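Local coordinates for DUF6844 domain-containing protein (Francisella tularensis subsp. tularensis, PDB 4QVR) that is of unknown function, probably carries a signal sequence and contains a domain of the uncharacterised DUF6844 family, at residues A[115-127]-A[140-153]. Residues are numbered along the deposited sequence; the frame is centred on the assembly and turned at random.
Sequences YDYVGSAIGTASV and LAFEKALIKAQAEY
Tyr153 turns the edge of its ring onto the face of Tyr117 in a T-shaped pair, with centroids 4.9 Å apart and planes at 75°. Its CD1 stands over the centre of the Tyr117 ring, 3.6 Å from CD1 of Tyr117. Both rings are placed by CG lying anti to the backbone N (chi1 175° for Tyr117), and the Tyr117 hydroxyl comes to rest beside CA of Tyr153. That hydroxyl is bridged to the helix by a water in the plane of its ring, which donates to Ala149 O. Tyr153 is held at its far end by a hydrogen bond between its OH and the Asn247 side chain, and Tyr273 meets its ring with nearly parallel planes. Further along, the interface is made of small residues: Ala121 CB lies 3.4 Å from Ala145 O, and Gly123 CA makes a CH···O contact of 3.4 Å with Ala141 O. With no side chain at Gly123, its backbone lies directly against the helix, and the axes of the strand and helix segments come within 5.9 Å. Here helix 134-159 runs roughly antiparallel to strand 117-126, an outer strand of a three-stranded antiparallel sheet; the strand is sandwiched between this helix and helix 94-108, which receives Val118 and Ile122 on the other face. Three long side chains border this seam. Lys144, extended to its tip, reaches Thr124 O with NZ at 2.7 Å, almost in line with the carbonyl. Lys148 bends at its end (chi4 -61°), which brings NZ to Glu152 OE2 in a 3.0 Å salt bridge, entering from above the carboxylate plane. Waters extend this pair to the strand: one donates to both Ser120 O and Glu152 OE1, while another accepts from Lys148 NZ and from Ile122 N.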
ATOM      1  N   TYR A 115       2.070 -13.927   9.871  1.00 46.77           N
ATOM      2  CA  TYR A 115       0.928 -13.542   9.005  1.00 48.17           C
ATOM      3  C   TYR A 115       0.718 -14.540   7.888  1.00 49.57           C
ATOM      4  O   TYR A 115       1.666 -15.206   7.464  1.00 49.35           O
ATOM      5  CB  TYR A 115       1.124 -12.129   8.453  1.00 50.20           C
ATOM      6  CG  TYR A 115       1.323 -11.146   9.558  1.00 52.98           C
ATOM      7  CD1 TYR A 115       0.241 -10.705  10.320  1.00 58.10           C
ATOM      8  CD2 TYR A 115       2.594 -10.668   9.877  1.00 51.47           C
ATOM      9  CE1 TYR A 115       0.420  -9.819  11.372  1.00 59.62           C
ATOM     10  CE2 TYR A 115       2.780  -9.772  10.915  1.00 54.02           C
ATOM     11  CZ  TYR A 115       1.693  -9.358  11.660  1.00 59.46           C
ATOM     12  OH  TYR A 115       1.864  -8.480  12.699  1.00 69.71           O
ATOM     13  N   ASP A 116      -0.528 -14.661   7.421  1.00 50.78           N
ATOM     14  CA  ASP A 116      -0.855 -15.608   6.341  1.00 53.08           C
ATOM     15  C   ASP A 116      -0.263 -15.191   5.008  1.00 48.96           C
ATOM     16  O   ASP A 116      -0.068 -16.019   4.120  1.00 50.68           O
ATOM     17  CB  ASP A 116      -2.361 -15.770   6.153  1.00 60.62           C
ATOM     18  CG  ASP A 116      -3.055 -16.378   7.365  1.00 70.87           C
ATOM     19  OD1 ASP A 116      -2.415 -17.104   8.182  1.00 73.04           O
ATOM     20  OD2 ASP A 116      -4.276 -16.139   7.474  1.00 83.46           O
ATOM     21  N   TYR A 117       0.006 -13.909   4.848  1.00 43.56           N
ATOM     22  CA  TYR A 117       0.620 -13.441   3.610  1.00 40.41           C
ATOM     23  C   TYR A 117       1.582 -12.305   3.923  1.00 38.28           C
ATOM     24  O   TYR A 117       1.246 -11.396   4.684  1.00 35.74           O
ATOM     25  CB  TYR A 117      -0.451 -12.976   2.604  1.00 40.10           C
ATOM     26  CG  TYR A 117       0.111 -12.369   1.321  1.00 37.44           C
ATOM     27  CD1 TYR A 117       0.495 -11.045   1.284  1.00 37.22           C
ATOM     28  CD2 TYR A 117       0.295 -13.133   0.195  1.00 38.33           C
ATOM     29  CE1 TYR A 117       1.049 -10.482   0.148  1.00 35.59           C
ATOM     30  CE2 TYR A 117       0.830 -12.586  -0.962  1.00 40.50           C
ATOM     31  CZ  TYR A 117       1.196 -11.261  -0.979  1.00 36.97           C
ATOM     32  OH  TYR A 117       1.717 -10.716  -2.110  1.00 37.98           O
ATOM     33  N   VAL A 118       2.768 -12.372   3.324  1.00 37.13           N
ATOM     34  CA  VAL A 118       3.766 -11.322   3.448  1.00 36.79           C
ATOM     35  C   VAL A 118       4.288 -11.068   2.060  1.00 36.43           C
ATOM     36  O   VAL A 118       4.669 -11.997   1.348  1.00 36.82           O
ATOM     37  CB  VAL A 118       4.938 -11.722   4.376  1.00 37.03           C
ATOM     38  CG1 VAL A 118       5.929 -10.565   4.526  1.00 37.22           C
ATOM     39  CG2 VAL A 118       4.431 -12.107   5.745  1.00 37.43           C
ATOM     40  N   GLY A 119       4.335  -9.803   1.681  1.00 38.29           N
ATOM     41  CA  GLY A 119       4.796  -9.428   0.370  1.00 35.54           C
ATOM     42  C   GLY A 119       5.729  -8.236   0.421  1.00 35.59           C
ATOM     43  O   GLY A 119       5.816  -7.509   1.409  1.00 34.16           O
ATOM     44  N   SER A 120       6.466  -8.062  -0.644  1.00 36.09           N
ATOM     45  CA  SER A 120       7.336  -6.912  -0.748  1.00 39.45           C
ATOM     46  C   SER A 120       7.358  -6.399  -2.209  1.00 36.32           C
ATOM     47  O   SER A 120       7.146  -7.176  -3.157  1.00 35.29           O
ATOM     48  CB  SER A 120       8.726  -7.266  -0.228  1.00 38.05           C
ATOM     49  OG  SER A 120       9.313  -8.277  -0.989  1.00 43.92           O
ATOM     50  N   ALA A 121       7.545  -5.089  -2.377  1.00 34.20           N
ATOM     51  CA  ALA A 121       7.604  -4.457  -3.706  1.00 31.69           C
ATOM     52  C   ALA A 121       8.414  -3.189  -3.672  1.00 32.53           C
ATOM     53  O   ALA A 121       8.594  -2.560  -2.658  1.00 34.76           O
ATOM     54  CB  ALA A 121       6.216  -4.150  -4.249  1.00 30.86           C
ATOM     55  N   ILE A 122       8.920  -2.828  -4.830  1.00 35.37           N
ATOM     56  CA  ILE A 122       9.763  -1.690  -4.964  1.00 35.78           C
ATOM     57  C   ILE A 122       9.192  -0.793  -6.017  1.00 35.62           C
ATOM     58  O   ILE A 122       8.564  -1.269  -6.932  1.00 34.79           O
ATOM     59  CB  ILE A 122      11.125  -2.190  -5.441  1.00 38.87           C
ATOM     60  CG1 ILE A 122      11.804  -2.944  -4.312  1.00 39.95           C
ATOM     61  CG2 ILE A 122      12.004  -1.058  -5.993  1.00 42.05           C
ATOM     62  CD1 ILE A 122      13.072  -3.642  -4.764  1.00 45.32           C
ATOM     63  N   GLY A 123       9.412   0.505  -5.864  1.00 36.61           N
ATOM     64  CA  GLY A 123       9.039   1.491  -6.858  1.00 36.57           C
ATOM     65  C   GLY A 123      10.228   2.447  -6.922  1.00 38.95           C
ATOM     66  O   GLY A 123      10.970   2.567  -5.923  1.00 37.46           O
ATOM     67  N   THR A 124      10.449   3.064  -8.095  0.50 38.84           N
ATOM     68  CA  THR A 124      11.544   4.032  -8.319  0.50 40.68           C
ATOM     69  C   THR A 124      11.096   5.224  -9.177  0.50 38.89           C
ATOM     70  O   THR A 124      10.238   5.098 -10.033  0.50 39.85           O
ATOM     71  CB  THR A 124      12.757   3.399  -9.032  0.50 44.36           C
ATOM     72  OG1 THR A 124      12.399   3.021 -10.374  0.50 45.64           O
ATOM     73  CG2 THR A 124      13.246   2.183  -8.262  0.50 46.19           C
ATOM     74  N   ALA A 125      11.727   6.370  -8.967  1.00 38.70           N
ATOM     75  CA  ALA A 125      11.392   7.588  -9.686  1.00 41.65           C
ATOM     76  C   ALA A 125      12.663   8.335  -9.857  1.00 41.71           C
ATOM     77  O   ALA A 125      13.555   8.183  -9.034  1.00 39.90           O
ATOM     78  CB  ALA A 125      10.414   8.429  -8.898  1.00 42.13           C
ATOM     79  N   SER A 126      12.766   9.145 -10.915  1.00 45.04           N
ATOM     80  CA  SER A 126      13.997   9.915 -11.147  1.00 46.89           C
ATOM     81  C   SER A 126      13.951  11.118 -10.266  1.00 47.96           C
ATOM     82  O   SER A 126      12.865  11.529  -9.851  1.00 47.83           O
ATOM     83  CB  SER A 126      14.091  10.385 -12.595  1.00 50.92           C
ATOM     84  OG  SER A 126      13.856   9.302 -13.470  1.00 51.95           O
ATOM     85  N   VAL A 127      15.120  11.656  -9.939  1.00 50.05           N
ATOM     86  CA  VAL A 127      15.206  12.914  -9.190  1.00 54.05           C
ATOM     87  C   VAL A 127      15.858  13.906 -10.149  1.00 57.05           C
ATOM     88  O   VAL A 127      16.411  13.482 -11.172  1.00 60.77           O
ATOM     89  CB  VAL A 127      16.055  12.819  -7.907  1.00 55.73           C
ATOM     90  CG1 VAL A 127      15.450  11.842  -6.935  1.00 52.97           C
ATOM     91  CG2 VAL A 127      17.502  12.455  -8.219  1.00 57.68           C
ATOM     92  N   LEU A 140       6.303   9.462  -4.976  1.00 39.50           N
ATOM     93  CA  LEU A 140       5.795   8.792  -6.159  1.00 38.28           C
ATOM     94  C   LEU A 140       6.281   7.332  -6.160  1.00 35.51           C
ATOM     95  O   LEU A 140       5.547   6.394  -6.482  1.00 33.84           O
ATOM     96  CB  LEU A 140       6.304   9.512  -7.402  1.00 40.92           C
ATOM     97  CG  LEU A 140       5.948   8.805  -8.706  1.00 41.98           C
ATOM     98  CD1 LEU A 140       4.455   8.865  -8.927  1.00 44.09           C
ATOM     99  CD2 LEU A 140       6.665   9.429  -9.877  1.00 41.85           C
ATOM    100  N   ALA A 141       7.548   7.158  -5.830  1.00 35.84           N
ATOM    101  CA  ALA A 141       8.168   5.839  -5.781  1.00 35.83           C
ATOM    102  C   ALA A 141       7.433   4.925  -4.776  1.00 35.99           C
ATOM    103  O   ALA A 141       7.211   3.731  -5.048  1.00 33.34           O
ATOM    104  CB  ALA A 141       9.645   5.982  -5.427  1.00 38.52           C
ATOM    105  N   PHE A 142       7.053   5.486  -3.624  1.00 37.29           N
ATOM    106  CA  PHE A 142       6.289   4.731  -2.635  1.00 37.75           C
ATOM    107  C   PHE A 142       4.947   4.356  -3.223  1.00 35.89           C
ATOM    108  O   PHE A 142       4.513   3.230  -3.083  1.00 36.47           O
ATOM    109  CB  PHE A 142       6.071   5.484  -1.312  1.00 36.32           C
ATOM    110  CG  PHE A 142       4.981   4.869  -0.471  1.00 34.58           C
ATOM    111  CD1 PHE A 142       5.177   3.650   0.160  1.00 34.11           C
ATOM    112  CD2 PHE A 142       3.752   5.491  -0.331  1.00 34.40           C
ATOM    113  CE1 PHE A 142       4.152   3.052   0.888  1.00 33.40           C
ATOM    114  CE2 PHE A 142       2.737   4.915   0.430  1.00 32.94           C
ATOM    115  CZ  PHE A 142       2.934   3.687   1.025  1.00 32.11           C
ATOM    116  N   GLU A 143       4.285   5.292  -3.875  1.00 35.30           N
ATOM    117  CA  GLU A 143       2.958   4.999  -4.459  1.00 38.81           C
ATOM    118  C   GLU A 143       3.004   3.844  -5.448  1.00 37.70           C
ATOM    119  O   GLU A 143       2.116   2.977  -5.468  1.00 41.92           O
ATOM    120  CB  GLU A 143       2.352   6.252  -5.103  1.00 44.69           C
ATOM    121  CG  GLU A 143       1.896   7.296  -4.053  1.00 54.91           C
ATOM    122  CD  GLU A 143       1.685   8.717  -4.597  1.00 64.72           C
ATOM    123  OE1 GLU A 143       1.627   8.926  -5.839  1.00 69.95           O
ATOM    124  OE2 GLU A 143       1.589   9.645  -3.758  1.00 74.34           O
ATOM    125  N   LYS A 144       4.042   3.802  -6.254  1.00 34.41           N
ATOM    126  CA  LYS A 144       4.199   2.698  -7.210  1.00 37.57           C
ATOM    127  C   LYS A 144       4.500   1.385  -6.509  1.00 33.76           C
ATOM    128  O   LYS A 144       4.022   0.346  -6.913  1.00 35.14           O
ATOM    129  CB  LYS A 144       5.345   2.983  -8.175  1.00 39.41           C
ATOM    130  CG  LYS A 144       5.080   4.081  -9.217  1.00 45.80           C
ATOM    131  CD  LYS A 144       6.448   4.384  -9.799  1.00 50.95           C
ATOM    132  CE  LYS A 144       6.476   5.181 -11.061  1.00 54.79           C
ATOM    133  NZ  LYS A 144       7.905   5.203 -11.463  1.00 53.31           N
ATOM    134  N   ALA A 145       5.362   1.429  -5.506  1.00 30.13           N
ATOM    135  CA  ALA A 145       5.663   0.252  -4.727  1.00 29.65           C
ATOM    136  C   ALA A 145       4.374  -0.283  -4.072  1.00 30.13           C
ATOM    137  O   ALA A 145       4.046  -1.484  -4.143  1.00 32.42           O
ATOM    138  CB  ALA A 145       6.660   0.605  -3.640  1.00 27.98           C
ATOM    139  N   LEU A 146       3.646   0.586  -3.398  1.00 29.80           N
ATOM    140  CA  LEU A 146       2.393   0.130  -2.721  1.00 30.59           C
ATOM    141  C   LEU A 146       1.428  -0.527  -3.671  1.00 31.06           C
ATOM    142  O   LEU A 146       0.899  -1.606  -3.397  1.00 30.28           O
ATOM    143  CB  LEU A 146       1.679   1.300  -2.101  1.00 33.74           C
ATOM    144  CG  LEU A 146       0.360   0.992  -1.377  1.00 38.05           C
ATOM    145  CD1 LEU A 146       0.593   0.056  -0.196  1.00 38.90           C
ATOM    146  CD2 LEU A 146      -0.252   2.304  -0.911  1.00 38.90           C
ATOM    147  N   ILE A 147       1.184   0.130  -4.802  1.00 32.40           N
ATOM    148  CA  ILE A 147       0.241  -0.384  -5.795  1.00 36.81           C
ATOM    149  C   ILE A 147       0.708  -1.697  -6.368  1.00 34.08           C
ATOM    150  O   ILE A 147      -0.094  -2.581  -6.680  1.00 34.09           O
ATOM    151  CB  ILE A 147       0.001   0.655  -6.929  1.00 44.94           C
ATOM    152  CG1 ILE A 147      -0.999   1.715  -6.452  1.00 50.68           C
ATOM    153  CG2 ILE A 147      -0.556  -0.009  -8.167  1.00 48.61           C
ATOM    154  CD1 ILE A 147      -1.227   2.836  -7.452  1.00 58.69           C
ATOM    155  N   LYS A 148       2.011  -1.829  -6.514  1.00 33.15           N
ATOM    156  CA  LYS A 148       2.592  -3.068  -7.027  1.00 35.42           C
ATOM    157  C   LYS A 148       2.399  -4.183  -6.002  1.00 35.05           C
ATOM    158  O   LYS A 148       2.035  -5.304  -6.341  1.00 35.33           O
ATOM    159  CB  LYS A 148       4.049  -2.835  -7.318  1.00 39.38           C
ATOM    160  CG  LYS A 148       4.760  -3.962  -8.038  1.00 45.23           C
ATOM    161  CD  LYS A 148       6.111  -3.419  -8.469  1.00 52.35           C
ATOM    162  CE  LYS A 148       6.843  -4.369  -9.388  1.00 61.57           C
ATOM    163  NZ  LYS A 148       7.114  -5.657  -8.722  1.00 66.13           N
ATOM    164  N   ALA A 149       2.600  -3.862  -4.737  1.00 34.86           N
ATOM    165  CA  ALA A 149       2.407  -4.848  -3.686  1.00 37.66           C
ATOM    166  C   ALA A 149       0.950  -5.253  -3.649  1.00 37.42           C
ATOM    167  O   ALA A 149       0.645  -6.431  -3.530  1.00 36.00           O
ATOM    168  CB  ALA A 149       2.850  -4.296  -2.330  1.00 34.82           C
ATOM    169  N   GLN A 150       0.045  -4.283  -3.759  1.00 35.07           N
ATOM    170  CA  GLN A 150      -1.387  -4.619  -3.743  1.00 34.86           C
ATOM    171  C   GLN A 150      -1.779  -5.510  -4.894  1.00 35.85           C
ATOM    172  O   GLN A 150      -2.558  -6.468  -4.735  1.00 35.04           O
ATOM    173  CB  GLN A 150      -2.243  -3.375  -3.801  1.00 35.57           C
ATOM    174  CG  GLN A 150      -2.207  -2.601  -2.504  1.00 39.30           C
ATOM    175  CD  GLN A 150      -2.958  -1.274  -2.556  1.00 41.44           C
ATOM    176  OE1 GLN A 150      -3.329  -0.776  -3.607  1.00 44.24           O
ATOM    177  NE2 GLN A 150      -3.135  -0.684  -1.400  1.00 47.01           N
ATOM    178  N   ALA A 151      -1.206  -5.236  -6.044  1.00 34.47           N
ATOM    179  CA  ALA A 151      -1.559  -5.972  -7.249  1.00 34.86           C
ATOM    180  C   ALA A 151      -1.028  -7.395  -7.199  1.00 37.40           C
ATOM    181  O   ALA A 151      -1.698  -8.337  -7.661  1.00 38.77           O
ATOM    182  CB  ALA A 151      -1.054  -5.218  -8.481  1.00 34.88           C
ATOM    183  N   GLU A 152       0.153  -7.570  -6.612  1.00 37.68           N
ATOM    184  CA  GLU A 152       0.747  -8.903  -6.475  1.00 38.37           C
ATOM    185  C   GLU A 152      -0.018  -9.776  -5.491  1.00 36.98           C
ATOM    186  O   GLU A 152      -0.156 -10.987  -5.707  1.00 37.07           O
ATOM    187  CB  GLU A 152       2.232  -8.800  -6.137  1.00 40.21           C
ATOM    188  CG  GLU A 152       2.989  -8.229  -7.336  1.00 44.20           C
ATOM    189  CD  GLU A 152       4.482  -8.128  -7.151  1.00 52.22           C
ATOM    190  OE1 GLU A 152       4.971  -8.269  -6.008  1.00 57.65           O
ATOM    191  OE2 GLU A 152       5.170  -7.880  -8.170  1.00 61.12           O
ATOM    192  N   TYR A 153      -0.520  -9.165  -4.426  1.00 37.65           N
ATOM    193  CA  TYR A 153      -1.366  -9.857  -3.462  1.00 39.10           C
ATOM    194  C   TYR A 153      -2.642 -10.341  -4.168  1.00 39.76           C
ATOM    195  O   TYR A 153      -3.005 -11.486  -4.052  1.00 41.98           O
ATOM    196  CB  TYR A 153      -1.721  -8.964  -2.268  1.00 38.26           C
ATOM    197  CG  TYR A 153      -2.826  -9.549  -1.431  1.00 40.06           C
ATOM    198  CD1 TYR A 153      -2.596 -10.617  -0.579  1.00 42.11           C
ATOM    199  CD2 TYR A 153      -4.105  -9.039  -1.485  1.00 41.91           C
ATOM    200  CE1 TYR A 153      -3.626 -11.182   0.178  1.00 41.07           C
ATOM    201  CE2 TYR A 153      -5.129  -9.596  -0.737  1.00 42.86           C
ATOM    202  CZ  TYR A 153      -4.889 -10.670   0.081  1.00 42.35           C
ATOM    203  OH  TYR A 153      -5.931 -11.211   0.817  1.00 42.08           O
TER
HETATM  204  O   HOH W   1       2.341  -8.062  -2.125  1.00 43.78           O
HETATM  205  O   HOH W   2       7.508  -7.171  -6.049  1.00 51.38           O
HETATM  206  O   HOH W   3       9.141  -5.190  -6.798  1.00 33.24           O